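Local coordinates for translation initiation factor eIF-2B (Pyrococcus horikoshii, PDB 1VB5), which is the regulatory subunit of archaeal initiation factor 2B and probably helps exchange GDP bound to initiation factor 2 for GTP, at residues 94-106 and 260-272. Numbering follows the deposited sequence.
Sequences EAKRELASIGAQL and RGIITELGIVIPP
Leu-99 and Ile-263 form the tight part of this contact, a worked example of a helix packed on the edge of a sheet without a single hydrogen bond between them. Their side chains meet at about a right angle, and CD2 of Leu-99 lies 3.4 Å from CG2 of Ile-263, closer than methyl groups usually come. Chi1 of Leu-99 (-167°) swings CG away from the backbone N, and CG lies near O of Ile-263; CD1 is 3.1 Å from that same O of Ile-263. Gly-103, one helical turn on, presents bare backbone to CG2 of Ile-263. Between the backbones, the nearest CA pair is Leu-99 and Glu-265, 4.0 Å apart, in the turn after the strand. CB of Glu-265 rests 3.4 Å from the carbonyl O of Ala-95, while the rest of the Glu-265 side chain, bent at chi2 (-84°), runs past CB of Ala-95 to a carboxylate held by the backbone N of Thr-220.

Toward solvent, packing against the exposed Ile-268 is looser: CG2 of Ile-102 slides past CG1 of Ile-268 at 4.0 Å, and Leu-106, whose CD2 is 3.7 Å from CD1 of Ile-263, reaches Ile-268 more distantly. CD1 of Ile-102 lies over the turn backbone, 3.6 Å from O of Thr-264. Glu-98 is a close exception, its CG 3.1 Å from O of Glu-265. Within the turn, OG1 of Thr-264 accepts from N of Leu-266; its bond to O of Gly-267 is modelled doubtfully short. A type I turn with an ST turn thus closes a beta hairpin at the edge of a Rossmann-like alpha/beta sheet, packed against the end of the long helix 78-106.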
loop_
_atom_site.group_PDB
_atom_site.type_symbol
_atom_site.label_atom_id
_atom_site.label_comp_id
_atom_site.label_asym_id
_atom_site.label_seq_id
_atom_site.Cartn_x
_atom_site.Cartn_y
_atom_site.Cartn_z
ATOM N N GLU B 94 22.042 -4.684 -24.133
ATOM C CA GLU B 94 22.060 -6.090 -24.509
ATOM C C GLU B 94 21.441 -6.930 -23.397
ATOM O O GLU B 94 20.676 -7.865 -23.655
ATOM C CB GLU B 94 23.497 -6.546 -24.766
ATOM C CG GLU B 94 23.620 -7.975 -25.258
ATOM C CD GLU B 94 25.063 -8.378 -25.526
ATOM O OE1 GLU B 94 25.746 -7.678 -26.309
ATOM O OE2 GLU B 94 25.513 -9.395 -24.955
ATOM N N ALA B 95 21.775 -6.588 -22.159
ATOM C CA ALA B 95 21.257 -7.310 -21.002
ATOM C C ALA B 95 19.735 -7.210 -20.946
ATOM O O ALA B 95 19.049 -8.224 -20.814
ATOM C CB ALA B 95 21.870 -6.753 -19.715
ATOM N N LYS B 96 19.212 -5.991 -21.061
ATOM C CA LYS B 96 17.771 -5.780 -21.021
ATOM C C LYS B 96 17.048 -6.570 -22.111
ATOM O O LYS B 96 16.025 -7.199 -21.846
ATOM C CB LYS B 96 17.436 -4.289 -21.152
ATOM C CG LYS B 96 15.939 -3.972 -20.993
ATOM C CD LYS B 96 15.646 -2.476 -21.132
ATOM C CE LYS B 96 16.300 -1.673 -20.011
ATOM N NZ LYS B 96 16.106 -0.196 -20.165
ATOM N N ARG B 97 17.577 -6.540 -23.331
ATOM C CA ARG B 97 16.965 -7.266 -24.442
ATOM C C ARG B 97 16.922 -8.774 -24.201
ATOM O O ARG B 97 15.893 -9.423 -24.415
ATOM C CB ARG B 97 17.720 -6.978 -25.742
ATOM C CG ARG B 97 17.320 -5.674 -26.421
ATOM C CD ARG B 97 15.911 -5.796 -26.999
ATOM N NE ARG B 97 15.439 -4.570 -27.645
ATOM C CZ ARG B 97 14.311 -4.487 -28.350
ATOM N NH1 ARG B 97 13.538 -5.558 -28.506
ATOM N NH2 ARG B 97 13.951 -3.333 -28.898
ATOM N N GLU B 98 18.041 -9.332 -23.751
ATOM C CA GLU B 98 18.112 -10.766 -23.498
ATOM C C GLU B 98 17.234 -11.175 -22.313
ATOM O O GLU B 98 16.585 -12.220 -22.342
ATOM C CB GLU B 98 19.565 -11.185 -23.247
ATOM C CG GLU B 98 19.769 -12.690 -23.162
ATOM C CD GLU B 98 19.068 -13.437 -24.287
ATOM O OE1 GLU B 98 19.093 -12.939 -25.435
ATOM O OE2 GLU B 98 18.499 -14.521 -24.025
ATOM N N LEU B 99 17.205 -10.345 -21.277
ATOM C CA LEU B 99 16.392 -10.652 -20.103
ATOM C C LEU B 99 14.919 -10.631 -20.521
ATOM O O LEU B 99 14.139 -11.512 -20.141
ATOM C CB LEU B 99 16.660 -9.627 -18.991
ATOM C CG LEU B 99 16.152 -9.911 -17.565
ATOM C CD1 LEU B 99 16.753 -8.899 -16.607
ATOM C CD2 LEU B 99 14.632 -9.856 -17.513
ATOM N N ALA B 100 14.554 -9.635 -21.326
ATOM C CA ALA B 100 13.179 -9.499 -21.798
ATOM C C ALA B 100 12.718 -10.759 -22.524
ATOM O O ALA B 100 11.603 -11.245 -22.299
ATOM C CB ALA B 100 13.055 -8.284 -22.724
ATOM N N SER B 101 13.579 -11.285 -23.392
ATOM C CA SER B 101 13.252 -12.485 -24.153
ATOM C C SER B 101 12.999 -13.680 -23.241
ATOM O O SER B 101 12.101 -14.487 -23.490
ATOM C CB SER B 101 14.382 -12.819 -25.129
ATOM O OG SER B 101 14.081 -14.005 -25.840
ATOM N N ILE B 102 13.799 -13.790 -22.189
ATOM C CA ILE B 102 13.663 -14.884 -21.235
ATOM C C ILE B 102 12.414 -14.686 -20.368
ATOM O O ILE B 102 11.687 -15.639 -20.088
ATOM C CB ILE B 102 14.914 -14.975 -20.342
ATOM C CG1 ILE B 102 16.123 -15.344 -21.211
ATOM C CG2 ILE B 102 14.692 -15.998 -19.219
ATOM C CD1 ILE B 102 17.443 -15.340 -20.483
ATOM N N GLY B 103 12.167 -13.444 -19.953
ATOM C CA GLY B 103 10.999 -13.160 -19.142
ATOM C C GLY B 103 9.709 -13.398 -19.904
ATOM O O GLY B 103 8.759 -13.970 -19.370
ATOM N N ALA B 104 9.671 -12.960 -21.159
ATOM C CA ALA B 104 8.487 -13.130 -22.000
ATOM C C ALA B 104 8.159 -14.606 -22.167
ATOM O O ALA B 104 6.993 -14.994 -22.207
ATOM C CB ALA B 104 8.719 -12.491 -23.373
ATOM N N GLN B 105 9.204 -15.418 -22.268
ATOM C CA GLN B 105 9.071 -16.862 -22.437
ATOM C C GLN B 105 8.329 -17.449 -21.233
ATOM O O GLN B 105 7.533 -18.381 -21.359
ATOM C CB GLN B 105 10.469 -17.471 -22.543
ATOM C CG GLN B 105 10.566 -18.739 -23.355
ATOM C CD GLN B 105 11.984 -19.283 -23.379
ATOM O OE1 GLN B 105 12.943 -18.549 -23.647
ATOM N NE2 GLN B 105 12.125 -20.575 -23.101
ATOM N N LEU B 106 8.605 -16.884 -20.064
ATOM C CA LEU B 106 7.990 -17.308 -18.813
ATOM C C LEU B 106 6.476 -17.093 -18.828
ATOM O O LEU B 106 5.712 -17.939 -18.362
ATOM C CB LEU B 106 8.612 -16.514 -17.664
ATOM C CG LEU B 106 8.171 -16.731 -16.218
ATOM C CD1 LEU B 106 8.449 -18.170 -15.794
ATOM C CD2 LEU B 106 8.945 -15.757 -15.326
ATOM N N ARG B 260 10.268 -16.660 -6.322
ATOM C CA ARG B 260 10.378 -17.896 -7.097
ATOM C C ARG B 260 11.739 -17.913 -7.791
ATOM O O ARG B 260 12.467 -18.902 -7.747
ATOM C CB ARG B 260 9.307 -17.972 -8.194
ATOM C CG ARG B 260 7.922 -18.464 -7.798
ATOM C CD ARG B 260 7.933 -19.898 -7.320
ATOM N NE ARG B 260 8.368 -19.976 -5.934
ATOM C CZ ARG B 260 8.736 -21.097 -5.333
ATOM N NH1 ARG B 260 8.720 -22.244 -6.001
ATOM N NH2 ARG B 260 9.132 -21.066 -4.066
ATOM N N GLY B 261 12.056 -16.812 -8.461
ATOM C CA GLY B 261 13.319 -16.711 -9.169
ATOM C C GLY B 261 13.613 -15.291 -9.597
ATOM O O GLY B 261 12.734 -14.431 -9.567
ATOM N N ILE B 262 14.864 -15.044 -9.968
ATOM C CA ILE B 262 15.301 -13.736 -10.436
ATOM C C ILE B 262 15.644 -13.899 -11.917
ATOM O O ILE B 262 16.524 -14.693 -12.285
ATOM C CB ILE B 262 16.538 -13.258 -9.663
ATOM C CG1 ILE B 262 16.212 -13.221 -8.163
ATOM C CG2 ILE B 262 16.960 -11.869 -10.166
ATOM C CD1 ILE B 262 17.377 -12.938 -7.256
ATOM N N ILE B 263 14.924 -13.171 -12.762
ATOM C CA ILE B 263 15.116 -13.239 -14.206
ATOM C C ILE B 263 16.292 -12.373 -14.614
ATOM O O ILE B 263 16.242 -11.153 -14.489
ATOM C CB ILE B 263 13.851 -12.758 -14.949
ATOM C CG1 ILE B 263 12.620 -13.479 -14.388
ATOM C CG2 ILE B 263 13.977 -13.050 -16.444
ATOM C CD1 ILE B 263 11.299 -12.953 -14.899
ATOM N N THR B 264 17.367 -13.003 -15.075
ATOM C CA THR B 264 18.549 -12.251 -15.501
ATOM C C THR B 264 18.779 -12.488 -16.988
ATOM O O THR B 264 18.131 -13.345 -17.594
ATOM C CB THR B 264 19.820 -12.702 -14.756
ATOM O OG1 THR B 264 20.218 -13.991 -15.243
ATOM C CG2 THR B 264 19.567 -12.779 -13.252
ATOM N N GLU B 265 19.714 -11.741 -17.569
ATOM C CA GLU B 265 20.015 -11.887 -18.986
ATOM C C GLU B 265 20.733 -13.214 -19.233
ATOM O O GLU B 265 20.886 -13.633 -20.375
ATOM C CB GLU B 265 20.880 -10.715 -19.489
ATOM C CG GLU B 265 22.310 -10.700 -18.961
ATOM C CD GLU B 265 22.445 -10.042 -17.598
ATOM O OE1 GLU B 265 21.453 -10.009 -16.833
ATOM O OE2 GLU B 265 23.560 -9.571 -17.284
ATOM N N LEU B 266 21.160 -13.869 -18.153
ATOM C CA LEU B 266 21.854 -15.157 -18.238
ATOM C C LEU B 266 20.910 -16.308 -17.912
ATOM O O LEU B 266 21.313 -17.468 -17.906
ATOM C CB LEU B 266 23.032 -15.196 -17.257
ATOM C CG LEU B 266 24.108 -14.112 -17.396
ATOM C CD1 LEU B 266 25.112 -14.221 -16.252
ATOM C CD2 LEU B 266 24.797 -14.261 -18.745
ATOM N N GLY B 267 19.653 -15.984 -17.638
ATOM C CA GLY B 267 18.684 -17.013 -17.306
ATOM C C GLY B 267 18.059 -16.743 -15.949
ATOM O O GLY B 267 18.447 -15.809 -15.249
ATOM N N ILE B 268 17.085 -17.559 -15.573
ATOM C CA ILE B 268 16.418 -17.387 -14.291
ATOM C C ILE B 268 17.209 -18.070 -13.176
ATOM O O ILE B 268 17.402 -19.283 -13.187
ATOM C CB ILE B 268 14.986 -17.957 -14.346
ATOM C CG1 ILE B 268 14.221 -17.280 -15.492
ATOM C CG2 ILE B 268 14.289 -17.748 -13.003
ATOM C CD1 ILE B 268 12.798 -17.772 -15.695
ATOM N N VAL B 269 17.679 -17.265 -12.231
ATOM C CA VAL B 269 18.459 -17.740 -11.093
ATOM C C VAL B 269 17.568 -17.937 -9.848
ATOM O O VAL B 269 16.581 -17.218 -9.657
ATOM C CB VAL B 269 19.587 -16.719 -10.769
ATOM C CG1 VAL B 269 19.032 -15.316 -10.752
ATOM C CG2 VAL B 269 20.190 -17.002 -9.426
ATOM N N ILE B 270 17.928 -18.906 -9.012
ATOM C CA ILE B 270 17.186 -19.203 -7.793
ATOM C C ILE B 270 17.919 -18.682 -6.554
ATOM O O ILE B 270 18.983 -19.189 -6.191
ATOM C CB ILE B 270 16.996 -20.716 -7.614
ATOM C CG1 ILE B 270 16.336 -21.311 -8.857
ATOM C CG2 ILE B 270 16.155 -20.988 -6.366
ATOM C CD1 ILE B 270 16.113 -22.814 -8.777
ATOM N N PRO B 271 17.367 -17.655 -5.889
ATOM C CA PRO B 271 18.065 -17.157 -4.701
ATOM C C PRO B 271 17.819 -18.112 -3.532
ATOM O O PRO B 271 16.810 -18.818 -3.503
ATOM C CB PRO B 271 17.428 -15.791 -4.479
ATOM C CG PRO B 271 15.988 -16.058 -4.863
ATOM C CD PRO B 271 16.123 -16.903 -6.132
ATOM N N PRO B 272 18.744 -18.158 -2.561
ATOM C CA PRO B 272 19.979 -17.374 -2.518
ATOM C C PRO B 272 21.177 -18.184 -3.020
ATOM O O PRO B 272 22.261 -17.643 -3.232
ATOM C CB PRO B 272 20.107 -17.058 -1.038
ATOM C CG PRO B 272 19.740 -18.382 -0.433
ATOM C CD PRO B 272 18.505 -18.809 -1.257
#